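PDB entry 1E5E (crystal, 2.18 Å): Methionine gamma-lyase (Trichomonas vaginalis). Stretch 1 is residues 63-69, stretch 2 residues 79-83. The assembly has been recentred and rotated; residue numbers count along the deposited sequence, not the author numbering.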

# COMPACT_ATOMS: atom_id res chain seq x y z
N THR A 63 -5.44 -10.88 7.99
CA THR A 63 -5.49 -9.45 8.34
C THR A 63 -6.94 -9.04 8.58
O THR A 63 -7.24 -8.20 9.42
CB THR A 63 -4.88 -8.62 7.19
OG1 THR A 63 -3.49 -8.96 7.06
CG2 THR A 63 -5.07 -7.12 7.33
N VAL A 64 -7.87 -9.58 7.78
CA VAL A 64 -9.28 -9.19 7.91
C VAL A 64 -9.82 -9.75 9.24
O VAL A 64 -10.47 -8.97 9.92
CB VAL A 64 -10.14 -9.59 6.69
CG1 VAL A 64 -11.62 -9.28 6.86
CG2 VAL A 64 -9.62 -8.88 5.42
N SER A 65 -9.46 -10.98 9.64
CA SER A 65 -9.86 -11.52 10.89
C SER A 65 -9.31 -10.67 12.04
O SER A 65 -10.03 -10.55 13.02
CB SER A 65 -9.33 -12.95 11.18
OG SER A 65 -9.83 -13.75 10.13
N ASN A 66 -8.09 -10.18 11.93
CA ASN A 66 -7.58 -9.34 13.01
C ASN A 66 -8.53 -8.17 13.25
O ASN A 66 -8.97 -7.90 14.37
CB ASN A 66 -6.15 -8.87 12.70
CG ASN A 66 -5.60 -8.00 13.81
OD1 ASN A 66 -6.01 -8.03 14.98
ND2 ASN A 66 -4.63 -7.18 13.45
N LEU A 67 -8.84 -7.36 12.25
CA LEU A 67 -9.80 -6.26 12.41
C LEU A 67 -11.15 -6.75 12.95
O LEU A 67 -11.74 -6.15 13.82
CB LEU A 67 -10.13 -5.70 11.00
CG LEU A 67 -11.20 -4.60 10.97
CD1 LEU A 67 -10.71 -3.47 11.91
CD2 LEU A 67 -11.43 -4.14 9.53
N GLU A 68 -11.70 -7.84 12.41
CA GLU A 68 -12.97 -8.39 12.83
C GLU A 68 -13.06 -8.72 14.32
O GLU A 68 -14.05 -8.32 15.01
CB GLU A 68 -13.34 -9.59 11.96
CG GLU A 68 -13.67 -9.19 10.50
CD GLU A 68 -13.83 -10.44 9.64
OE1 GLU A 68 -13.34 -11.53 10.05
OE2 GLU A 68 -14.49 -10.40 8.55
N GLY A 69 -12.05 -9.34 14.88
CA GLY A 69 -12.01 -9.74 16.30
C GLY A 69 -11.90 -8.51 17.17
O GLY A 69 -12.52 -8.37 18.24
N ALA A 79 -19.11 -12.22 17.00
CA ALA A 79 -18.37 -12.27 15.76
C ALA A 79 -18.54 -10.93 15.03
O ALA A 79 -19.40 -10.13 15.40
CB ALA A 79 -18.86 -13.44 14.90
N CYS A 80 -17.78 -10.80 13.97
CA CYS A 80 -17.83 -9.63 13.10
C CYS A 80 -17.34 -10.07 11.72
O CYS A 80 -16.42 -10.86 11.53
CB CYS A 80 -16.95 -8.51 13.70
SG CYS A 80 -16.69 -7.14 12.54
N VAL A 81 -17.97 -9.57 10.68
CA VAL A 81 -17.67 -9.79 9.28
C VAL A 81 -17.37 -8.42 8.66
O VAL A 81 -18.18 -7.51 8.84
CB VAL A 81 -18.87 -10.43 8.57
CG1 VAL A 81 -18.65 -10.56 7.06
CG2 VAL A 81 -19.20 -11.79 9.17
N ALA A 82 -16.21 -8.24 8.05
CA ALA A 82 -15.87 -6.97 7.41
C ALA A 82 -16.25 -6.99 5.95
O ALA A 82 -16.32 -8.09 5.40
CB ALA A 82 -14.36 -6.64 7.47
N THR A 83 -16.57 -5.87 5.34
CA THR A 83 -16.96 -5.84 3.96
C THR A 83 -16.28 -4.63 3.30
O THR A 83 -15.58 -3.85 3.96
CB THR A 83 -18.47 -5.69 3.72
OG1 THR A 83 -18.81 -4.39 4.20
CG2 THR A 83 -19.31 -6.75 4.42

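E68 dominates this small contact between a helix and a strand, which run at 128° to each other and together bury 239 Å². Its CA-to-CB bond points toward the strand, and with chi1 in m and chi2 in t the side chain extends far enough to bring its carboxylate to the strand backbone. There E68 OE2 accepts a hydrogen bond from A82 N at 2.8 Å, with an N-H...acceptor angle of 162°, short and nearly straight. A buried carboxylate needs polar partners, and glutamate has the length to reach a main-chain amide while its own backbone stays in the helix, where E68 N donates to V64 O at 3.0 Å. Both carboxylate oxygens also have hydrogen bonds elsewhere in the structure. E68 OE1 lies 3.5 Å from C80 O, but both atoms are acceptors, so no hydrogen bond joins them.

A82 donates its backbone N-H to the glutamate and meets the helix with its methyl group as well. The CA-to-CB bond of A82 points toward the helix, and A82 CB packs 3.9 Å from V64 CG1 and 4.4 Å from L67 CD2. The small alanine side chain thus contributes apolar contact close to the polar bond made by its own amide. V64 points toward the strand; L67 leaves its helix sideways, yet the end of its longer side chain comes nearer and reaches the same methyl.

C80, two residues earlier, also points toward the helix, in keeping with the alternation usual in a strand, whereas V81 between them points away. The backbones come close here: E68 CA and C80 CA are 5.0 Å apart, and C80 CB lies 3.2 Å from E68 O. A compact cysteine suits so close an approach. V81 still touches the glutamate through its backbone, with V81 CA 3.3 Å from E68 OE2.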